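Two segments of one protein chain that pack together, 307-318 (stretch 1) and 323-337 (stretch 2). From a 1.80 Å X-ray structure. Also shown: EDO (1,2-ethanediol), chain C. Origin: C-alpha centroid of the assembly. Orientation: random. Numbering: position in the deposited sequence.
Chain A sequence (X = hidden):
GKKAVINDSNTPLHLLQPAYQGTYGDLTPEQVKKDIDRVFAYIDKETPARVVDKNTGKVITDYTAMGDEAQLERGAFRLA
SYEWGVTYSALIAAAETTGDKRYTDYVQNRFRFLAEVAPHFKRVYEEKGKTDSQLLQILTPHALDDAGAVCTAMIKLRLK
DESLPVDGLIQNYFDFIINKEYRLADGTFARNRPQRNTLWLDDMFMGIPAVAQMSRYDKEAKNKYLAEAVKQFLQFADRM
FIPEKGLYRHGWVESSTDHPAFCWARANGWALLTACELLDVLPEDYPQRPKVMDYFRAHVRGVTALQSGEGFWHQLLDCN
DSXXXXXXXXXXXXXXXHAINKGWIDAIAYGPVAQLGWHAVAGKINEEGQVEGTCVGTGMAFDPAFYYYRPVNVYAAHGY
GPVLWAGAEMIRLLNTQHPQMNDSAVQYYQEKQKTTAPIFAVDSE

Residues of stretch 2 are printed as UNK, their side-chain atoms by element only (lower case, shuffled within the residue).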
ATOM      1  N   GLN A 307     -11.239   0.729   2.786  1.00 24.78           N
ATOM      2  CA  GLN A 307     -12.195  -0.311   2.479  1.00 24.83           C
ATOM      3  C   GLN A 307     -11.720  -1.074   1.243  1.00 23.71           C
ATOM      4  O   GLN A 307     -11.325  -0.470   0.232  1.00 22.87           O
ATOM      5  CB  GLN A 307     -13.563   0.300   2.175  1.00 22.40           C
ATOM      6  CG  GLN A 307     -14.674  -0.764   2.064  1.00 20.54           C
ATOM      7  CD  GLN A 307     -16.034  -0.145   1.845  1.00 20.97           C
ATOM      8  OE1 GLN A 307     -16.132   0.881   1.218  1.00 22.42           O
ATOM      9  NE2 GLN A 307     -17.088  -0.801   2.332  1.00 21.33           N
ATOM     10  N   SER A 308     -11.766  -2.403   1.295  1.00 23.07           N
ATOM     11  CA  SER A 308     -11.377  -3.229   0.158  1.00 23.24           C
ATOM     12  C   SER A 308     -12.431  -3.221  -0.916  1.00 26.09           C
ATOM     13  O   SER A 308     -13.591  -2.832  -0.694  1.00 22.54           O
ATOM     14  CB  SER A 308     -11.165  -4.712   0.587  1.00 22.99           C
ATOM     15  OG  SER A 308     -12.443  -5.366   0.740  1.00 22.79           O
ATOM     16  N   GLY A 309     -12.041  -3.697  -2.091  1.00 25.03           N
ATOM     17  CA  GLY A 309     -12.947  -3.915  -3.189  1.00 22.87           C
ATOM     18  C   GLY A 309     -14.059  -4.911  -2.955  1.00 23.57           C
ATOM     19  O   GLY A 309     -14.977  -4.993  -3.744  1.00 24.82           O
ATOM     20  N   GLU A 310     -13.964  -5.687  -1.869  1.00 23.44           N
ATOM     21  CA  GLU A 310     -14.972  -6.644  -1.482  1.00 23.93           C
ATOM     22  C   GLU A 310     -15.906  -6.064  -0.430  1.00 25.20           C
ATOM     23  O   GLU A 310     -16.869  -6.727  -0.022  1.00 26.12           O
ATOM     24  CB  GLU A 310     -14.345  -7.937  -0.925  1.00 24.62           C
ATOM     25  CG  GLU A 310     -13.428  -8.630  -1.933  1.00 23.93           C
ATOM     26  CD  GLU A 310     -14.116  -8.852  -3.265  1.00 25.69           C
ATOM     27  OE1 GLU A 310     -15.280  -9.335  -3.288  1.00 28.51           O
ATOM     28  OE2 GLU A 310     -13.505  -8.535  -4.306  1.00 29.03           O
ATOM     29  N   GLY A 311     -15.629  -4.835   0.010  1.00 25.90           N
ATOM     30  CA  GLY A 311     -16.488  -4.167   0.998  1.00 20.99           C
ATOM     31  C   GLY A 311     -16.025  -4.379   2.432  1.00 23.02           C
ATOM     32  O   GLY A 311     -16.331  -3.599   3.301  1.00 24.49           O
ATOM     33  N   PHE A 312     -15.294  -5.452   2.667  1.00 23.13           N
ATOM     34  CA  PHE A 312     -14.691  -5.717   3.965  1.00 23.27           C
ATOM     35  C   PHE A 312     -13.472  -4.816   4.154  1.00 22.64           C
ATOM     36  O   PHE A 312     -12.872  -4.320   3.183  1.00 25.18           O
ATOM     37  CB  PHE A 312     -14.180  -7.157   4.024  1.00 24.07           C
ATOM     38  CG  PHE A 312     -15.248  -8.199   3.962  1.00 23.16           C
ATOM     39  CD1 PHE A 312     -15.932  -8.579   5.114  1.00 24.30           C
ATOM     40  CD2 PHE A 312     -15.565  -8.821   2.754  1.00 24.37           C
ATOM     41  CE1 PHE A 312     -16.920  -9.559   5.054  1.00 23.59           C
ATOM     42  CE2 PHE A 312     -16.526  -9.814   2.692  1.00 23.69           C
ATOM     43  CZ  PHE A 312     -17.244 -10.146   3.835  1.00 25.78           C
ATOM     44  N   TRP A 313     -13.060  -4.699   5.406  1.00 22.90           N
ATOM     45  CA  TRP A 313     -11.774  -4.144   5.758  1.00 22.88           C
ATOM     46  C   TRP A 313     -10.801  -5.260   6.172  1.00 21.68           C
ATOM     47  O   TRP A 313     -11.197  -6.378   6.525  1.00 23.83           O
ATOM     48  CB  TRP A 313     -11.933  -3.102   6.857  1.00 24.90           C
ATOM     49  CG  TRP A 313     -12.494  -1.797   6.418  1.00 23.21           C
ATOM     50  CD1 TRP A 313     -11.767  -0.656   6.147  1.00 23.85           C
ATOM     51  CD2 TRP A 313     -13.864  -1.455   6.186  1.00 23.06           C
ATOM     52  NE1 TRP A 313     -12.609   0.366   5.774  1.00 23.11           N
ATOM     53  CE2 TRP A 313     -13.893  -0.095   5.792  1.00 23.76           C
ATOM     54  CE3 TRP A 313     -15.077  -2.151   6.259  1.00 21.37           C
ATOM     55  CZ2 TRP A 313     -15.069   0.571   5.499  1.00 24.43           C
ATOM     56  CZ3 TRP A 313     -16.271  -1.458   6.011  1.00 20.63           C
ATOM     57  CH2 TRP A 313     -16.251  -0.119   5.626  1.00 22.74           C
ATOM     58  N   HIS A 314      -9.510  -4.947   6.031  1.00 24.16           N
ATOM     59  CA  HIS A 314      -8.420  -5.856   6.317  1.00 23.62           C
ATOM     60  C   HIS A 314      -8.068  -5.890   7.823  1.00 23.69           C
ATOM     61  O   HIS A 314      -8.059  -4.839   8.507  1.00 24.02           O
ATOM     62  CB  HIS A 314      -7.188  -5.456   5.527  1.00 23.73           C
ATOM     63  CG  HIS A 314      -7.330  -5.584   4.048  1.00 22.41           C
ATOM     64  ND1 HIS A 314      -7.050  -6.757   3.370  1.00 21.57           N
ATOM     65  CD2 HIS A 314      -7.709  -4.679   3.107  1.00 23.41           C
ATOM     66  CE1 HIS A 314      -7.252  -6.560   2.072  1.00 24.91           C
ATOM     67  NE2 HIS A 314      -7.663  -5.317   1.883  1.00 24.59           N
ATOM     68  N   GLN A 315      -7.691  -7.090   8.287  1.00 23.09           N
ATOM     69  CA  GLN A 315      -7.305  -7.401   9.692  1.00 22.87           C
ATOM     70  C   GLN A 315      -6.319  -6.376  10.253  1.00 23.06           C
ATOM     71  O   GLN A 315      -6.463  -5.914  11.374  1.00 22.79           O
ATOM     72  CB  GLN A 315      -6.706  -8.800   9.725  1.00 22.29           C
ATOM     73  CG  GLN A 315      -5.988  -9.224  10.959  1.00 22.47           C
ATOM     74  CD  GLN A 315      -6.852  -9.567  12.097  1.00 23.47           C
ATOM     75  OE1 GLN A 315      -8.022  -9.165  12.171  1.00 24.65           O
ATOM     76  NE2 GLN A 315      -6.281 -10.311  13.043  1.00 22.08           N
ATOM     77  N   LEU A 316      -5.287  -6.058   9.465  1.00 23.77           N
ATOM     78  CA  LEU A 316      -4.466  -4.843   9.707  1.00 22.18           C
ATOM     79  C   LEU A 316      -4.913  -3.893   8.605  1.00 22.68           C
ATOM     80  O   LEU A 316      -4.741  -4.178   7.412  1.00 22.58           O
ATOM     81  CB  LEU A 316      -2.969  -5.106   9.625  1.00 22.59           C
ATOM     82  CG  LEU A 316      -2.400  -5.914  10.826  1.00 23.38           C
ATOM     83  CD1 LEU A 316      -0.863  -6.124  10.708  1.00 23.55           C
ATOM     84  CD2 LEU A 316      -2.785  -5.292  12.192  1.00 26.28           C
ATOM     85  N   LEU A 317      -5.478  -2.755   8.996  1.00 22.89           N
ATOM     86  CA  LEU A 317      -6.258  -1.935   8.061  1.00 22.35           C
ATOM     87  C   LEU A 317      -5.477  -1.451   6.881  1.00 21.99           C
ATOM     88  O   LEU A 317      -6.008  -1.382   5.731  1.00 23.53           O
ATOM     89  CB  LEU A 317      -6.860  -0.758   8.769  1.00 22.61           C
ATOM     90  CG  LEU A 317      -8.026  -1.017   9.726  1.00 21.12           C
ATOM     91  CD1 LEU A 317      -8.267   0.240  10.596  1.00 21.21           C
ATOM     92  CD2 LEU A 317      -9.316  -1.446   8.967  1.00 22.22           C
ATOM     93  N   ASP A 318      -4.196  -1.141   7.160  1.00 22.13           N
ATOM     94  CA  ASP A 318      -3.297  -0.551   6.179  1.00 22.59           C
ATOM     95  C   ASP A 318      -2.363  -1.564   5.554  1.00 25.42           C
ATOM     96  O   ASP A 318      -1.339  -1.191   4.957  1.00 26.37           O
ATOM     97  CB  ASP A 318      -2.497   0.608   6.795  1.00 22.22           C
ATOM     98  CG  ASP A 318      -1.693   0.202   8.016  1.00 25.00           C
ATOM     99  OD1 ASP A 318      -1.982  -0.876   8.595  1.00 24.99           O
ATOM    100  OD2 ASP A 318      -0.787   0.989   8.403  1.00 25.00           O
ATOM    101  N   UNK A 323      -5.879 -10.636   5.933  1.00 23.83           N
ATOM    102  CA  UNK A 323      -7.219 -11.139   5.606  1.00 25.36           C
ATOM    103  C   UNK A 323      -8.340 -10.167   5.852  1.00 24.54           C
ATOM    104  O   UNK A 323      -8.239  -9.307   6.720  1.00 24.43           O
ATOM    105  c   UNK A 323      -7.486 -12.470   6.307  1.00 24.35           C
ATOM    106  c   UNK A 323      -8.051 -12.812  10.525  1.00 25.91           C
ATOM    107  c   UNK A 323      -9.070 -12.374   9.705  1.00 23.17           C
ATOM    108  c   UNK A 323      -6.645 -12.996   8.612  1.00 26.80           C
ATOM    109  c   UNK A 323      -7.653 -12.521   7.785  1.00 21.97           C
ATOM    110  o   UNK A 323      -8.284 -12.991  11.877  1.00 24.64           O
ATOM    111  c   UNK A 323      -6.833 -13.104   9.986  1.00 24.36           C
ATOM    112  c   UNK A 323      -8.878 -12.236   8.367  1.00 23.96           C
ATOM    113  N   UNK A 324      -9.443 -10.353   5.110  1.00 26.45           N
ATOM    114  CA  UNK A 324     -10.641  -9.550   5.271  1.00 24.41           C
ATOM    115  C   UNK A 324     -11.407 -10.077   6.480  1.00 24.77           C
ATOM    116  O   UNK A 324     -11.762 -11.254   6.529  1.00 24.16           O
ATOM    117  c   UNK A 324     -11.502  -9.635   4.021  1.00 23.54           C
ATOM    118  c   UNK A 324     -11.733  -9.279   1.469  1.00 28.51           C
ATOM    119  c   UNK A 324     -10.425  -7.602   2.932  1.00 22.04           C
ATOM    120  c   UNK A 324     -10.839  -9.090   2.734  1.00 24.33           C
ATOM    121  N   UNK A 325     -11.741  -9.199   7.400  1.00 23.64           N
ATOM    122  CA  UNK A 325     -12.341  -9.603   8.697  1.00 21.96           C
ATOM    123  C   UNK A 325     -13.723  -9.027   8.923  1.00 24.84           C
ATOM    124  O   UNK A 325     -13.978  -7.833   8.731  1.00 25.69           O
ATOM    125  o   UNK A 325     -13.383 -10.100  12.667  1.00 23.20           O
ATOM    126  c   UNK A 325     -11.528  -9.956  11.121  1.00 23.48           C
ATOM    127  c   UNK A 325     -12.616  -9.348  11.997  1.00 25.58           C
ATOM    128  o   UNK A 325     -12.642  -8.084  12.049  1.00 24.29           O
ATOM    129  c   UNK A 325     -11.356  -9.208   9.795  1.00 23.16           C
ATOM    130  N   UNK A 326     -14.611  -9.897   9.353  1.00 22.96           N
ATOM    131  CA  UNK A 326     -16.031  -9.589   9.379  1.00 22.28           C
ATOM    132  C   UNK A 326     -16.455  -8.695  10.527  1.00 22.82           C
ATOM    133  O   UNK A 326     -17.271  -7.785  10.324  1.00 25.36           O
ATOM    134  o   UNK A 326     -16.504 -11.704   8.281  1.00 24.35           O
ATOM    135  c   UNK A 326     -18.369 -10.633   9.508  1.00 22.19           C
ATOM    136  c   UNK A 326     -16.821 -10.904   9.436  1.00 23.65           C
ATOM    137  N   UNK A 327     -15.981  -8.980  11.752  1.00 23.74           N
ATOM    138  CA  UNK A 327     -16.502  -8.223  12.895  1.00 25.06           C
ATOM    139  C   UNK A 327     -16.166  -6.726  12.789  1.00 25.30           C
ATOM    140  O   UNK A 327     -17.021  -5.877  12.997  1.00 22.68           O
ATOM    141  c   UNK A 327     -16.054  -8.782  14.240  1.00 25.68           C
ATOM    142  o   UNK A 327     -14.651  -8.739  14.434  1.00 23.06           O
ATOM    143  N   UNK A 328     -14.946  -6.401  12.418  1.00 22.19           N
ATOM    144  CA  UNK A 328     -14.567  -5.013  12.241  1.00 22.87           C
ATOM    145  C   UNK A 328     -15.396  -4.362  11.164  1.00 22.94           C
ATOM    146  O   UNK A 328     -15.847  -3.225  11.303  1.00 23.48           O
ATOM    147  c   UNK A 328     -13.092  -4.903  11.864  1.00 21.06           C
ATOM    148  N   UNK A 329     -15.597  -5.084  10.069  1.00 24.74           N
ATOM    149  CA  UNK A 329     -16.396  -4.591   8.965  1.00 22.09           C
ATOM    150  C   UNK A 329     -17.783  -4.224   9.428  1.00 22.30           C
ATOM    151  O   UNK A 329     -18.288  -3.121   9.114  1.00 22.76           O
ATOM    152  c   UNK A 329     -17.343  -5.126   6.674  1.00 21.06           C
ATOM    153  o   UNK A 329     -15.116  -5.849   7.323  1.00 22.76           O
ATOM    154  c   UNK A 329     -16.450  -5.621   7.812  1.00 24.07           C
ATOM    155  N   UNK A 330     -18.385  -5.099  10.232  1.00 23.02           N
ATOM    156  CA  UNK A 330     -19.725  -4.826  10.762  1.00 23.06           C
ATOM    157  C   UNK A 330     -19.748  -3.576  11.661  1.00 23.01           C
ATOM    158  O   UNK A 330     -20.683  -2.760  11.599  1.00 25.87           O
ATOM    159  c   UNK A 330     -20.271  -6.062  11.554  1.00 22.87           C
ATOM    160  N   UNK A 331     -18.780  -3.486  12.558  1.00 23.91           N
ATOM    161  CA  UNK A 331     -18.641  -2.317  13.419  1.00 23.86           C
ATOM    162  C   UNK A 331     -18.568  -1.024  12.565  1.00 20.69           C
ATOM    163  O   UNK A 331     -19.299  -0.054  12.860  1.00 23.43           O
ATOM    164  c   UNK A 331     -17.509  -3.535  15.369  1.00 25.46           C
ATOM    165  c   UNK A 331     -17.420  -2.370  14.355  1.00 22.33           C
ATOM    166  c   UNK A 331     -16.114  -3.920  16.012  1.00 23.45           C
ATOM    167  c   UNK A 331     -17.273  -1.018  15.102  1.00 20.56           C
ATOM    168  N   UNK A 332     -17.733  -1.001  11.535  1.00 23.80           N
ATOM    169  CA  UNK A 332     -17.635   0.180  10.692  1.00 22.76           C
ATOM    170  C   UNK A 332     -18.941   0.512  10.022  1.00 23.40           C
ATOM    171  O   UNK A 332     -19.321   1.690   9.915  1.00 24.18           O
ATOM    172  o   UNK A 332     -11.348  -0.928  11.743  1.00 27.43           O
ATOM    173  c   UNK A 332     -16.567   0.060   9.635  1.00 23.86           C
ATOM    174  c   UNK A 332     -12.606  -0.675  11.213  1.00 26.86           C
ATOM    175  c   UNK A 332     -13.447   0.200  11.853  1.00 27.13           C
ATOM    176  c   UNK A 332     -14.727   0.441  11.354  1.00 26.04           C
ATOM    177  c   UNK A 332     -13.008  -1.288  10.065  1.00 26.18           C
ATOM    178  c   UNK A 332     -14.301  -1.043   9.565  1.00 26.78           C
ATOM    179  c   UNK A 332     -15.178  -0.205  10.207  1.00 21.49           C
ATOM    180  N   UNK A 333     -19.619  -0.503   9.526  1.00 22.94           N
ATOM    181  CA  UNK A 333     -20.947  -0.270   8.890  1.00 23.23           C
ATOM    182  C   UNK A 333     -21.899   0.399   9.897  1.00 24.24           C
ATOM    183  O   UNK A 333     -22.597   1.348   9.548  1.00 21.14           O
ATOM    184  c   UNK A 333     -20.693  -2.111   7.139  1.00 21.34           C
ATOM    185  c   UNK A 333     -21.557  -1.585   8.341  1.00 21.62           C
ATOM    186  c   UNK A 333     -23.035  -1.414   7.901  1.00 20.03           C
ATOM    187  N   UNK A 334     -21.955  -0.122  11.114  1.00 24.37           N
ATOM    188  CA  UNK A 334     -22.796   0.491  12.132  1.00 23.04           C
ATOM    189  C   UNK A 334     -22.384   1.946  12.316  1.00 24.68           C
ATOM    190  O   UNK A 334     -23.229   2.838  12.352  1.00 23.60           O
ATOM    191  c   UNK A 334     -23.314   0.720  14.559  1.00 23.02           C
ATOM    192  c   UNK A 334     -24.687   0.925  14.663  1.00 21.48           C
ATOM    193  c   UNK A 334     -24.364   2.539  16.406  1.00 23.35           C
ATOM    194  c   UNK A 334     -23.010   2.385  16.330  1.00 23.01           C
ATOM    195  c   UNK A 334     -25.195   1.815  15.584  1.00 26.42           C
ATOM    196  c   UNK A 334     -22.489   1.454  15.410  1.00 23.54           C
ATOM    197  o   UNK A 334     -24.922   3.411  17.314  1.00 23.63           O
ATOM    198  c   UNK A 334     -22.743  -0.206  13.501  1.00 23.09           C
ATOM    199  N   UNK A 335     -21.096   2.173  12.545  1.00 22.68           N
ATOM    200  CA  UNK A 335     -20.668   3.525  12.852  1.00 22.70           C
ATOM    201  C   UNK A 335     -20.997   4.507  11.745  1.00 24.08           C
ATOM    202  O   UNK A 335     -21.361   5.637  12.008  1.00 23.09           O
ATOM    203  c   UNK A 335     -19.184   3.576  13.099  1.00 22.17           C
ATOM    204  s   UNK A 335     -18.764   2.709  14.659  1.00 24.74           S
ATOM    205  N   UNK A 336     -20.789   4.079  10.511  1.00 22.31           N
ATOM    206  CA  UNK A 336     -21.009   4.954   9.367  1.00 23.09           C
ATOM    207  C   UNK A 336     -22.482   5.249   9.178  1.00 24.09           C
ATOM    208  O   UNK A 336     -22.870   6.424   9.019  1.00 25.00           O
ATOM    209  c   UNK A 336     -18.154   5.683   8.070  1.00 22.74           C
ATOM    210  c   UNK A 336     -20.384   4.355   8.113  1.00 23.70           C
ATOM    211  c   UNK A 336     -18.869   4.263   8.048  1.00 25.56           C
ATOM    212  c   UNK A 336     -18.449   3.375   6.834  1.00 23.76           C
ATOM    213  N   UNK A 337     -23.331   4.219   9.246  1.00 22.07           N
ATOM    214  CA  UNK A 337     -24.786   4.435   9.105  1.00 20.02           C
ATOM    215  C   UNK A 337     -25.281   5.343  10.227  1.00 20.77           C
ATOM    216  O   UNK A 337     -26.107   6.243   9.996  1.00 21.81           O
ATOM    217  c   UNK A 337     -25.513   3.099   9.122  1.00 20.37           C
TER
HETATM  218  C1  EDO C   2     -19.255  -6.958  -4.037  1.00 31.34           C
HETATM  219  O1  EDO C   2     -19.732  -7.714  -2.914  1.00 29.71           O
HETATM  220  C2  EDO C   2     -17.794  -7.243  -4.239  1.00 28.09           C
HETATM  221  O2  EDO C   2     -17.536  -8.612  -4.664  1.00 27.94           O
HETATM  222  O   HOH W   1     -10.130  -7.321  12.965  1.00 22.19           O

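Position 323 carries one carbon leading to a six-carbon ring that bears an oxygen. The CA-to-CB bond points away from stretch 1, yet the ring swings back until its face lies over Gln 315, whose CB sits 4.1 Å from the ring centroid, almost on the normal. This is Tyr 323. Its backbone O accepts from Gln 315 N at 2.8 Å, so backbone and side chain grip the same residue.

Position 324 has four carbons, forked at the second, and CB lies 3.6 Å from Phe 312 CB. It is Leu 324. Its CD2 stands over the His 314 ring, 3.5 Å from the centroid, and 3.7 Å from Ser 308 OG; CD1 reaches Glu 310 CB at 3.8 Å.

Position 325 shows three carbons, the third carrying two oxygens, and its backbone N donates to Trp 313 O at 3.0 Å. This is Glu 325, the N-cap of the helix: OE1 accepts from the backbone N of 328 (2.9 Å) and OE2 from that of 327 (3.0 Å), two amides that the first turn leaves without a helical acceptor. Water 1 links Glu 325 OE1 to Gln 315 OE1, donating to both.

At 326 one carbon carries an oxygen and a carbon, the pattern of Thr 326; OG1 lies 3.9 Å from Phe 312 CE1. At 327 a single carbon bears one oxygen: Ser 327, clear of stretch 1, with OG donating to Glu 325 OE2 at 2.6 Å. Position 328, a lone carbon, is Ala 328; its CB points toward stretch 1 but stays 5.4 Å from Trp 313 CB.

Position 329 again has one carbon carrying an oxygen and a carbon, and the oxygen lies 3.0 Å from Trp 313 N. It is Thr 329. OG1 accepts from that amide and donates to Glu 325 O at 2.7 Å, joining the helix to stretch 1.

A lone carbon at 330 faces away, Ala 330. Four carbons forked at the first, one arm two carbons long, make 331 Ile 331, out of reach.

Position 332, a carbon and a six-carbon ring bearing an oxygen, meets the indole: Tyr 332. Its edge approaches the face of Trp 313, planes at 70°, with CD2 3.4 Å from Trp 313 CD2; OH lies 3.5 Å from Leu 317 CD2.

At 333, one carbon carries two more: Val 333, which makes no contact with stretch 1. At 334, one carbon leads to a six-carbon ring bearing an oxygen: Tyr 334, out of reach. At 335, a carbon then a sulfur, equally remote: Cys 335. At 336, four carbons forked at the second approach the Trp 313 ring: Leu 336, whose CD1 is 4.3 Å from Trp 313 CH2. The lone carbon at 337 is Ala 337, also distant.

The contact combines two devices. Backbone bonds at Tyr 323 and Glu 325 fix the short extended segment; beyond the cap, Thr 329, Tyr 332 and Leu 336 successively meet Trp 313, one polar anchor followed by aromatic and aliphatic packing.

Stretch 2 323-337: YLETSATAIYVYCLA
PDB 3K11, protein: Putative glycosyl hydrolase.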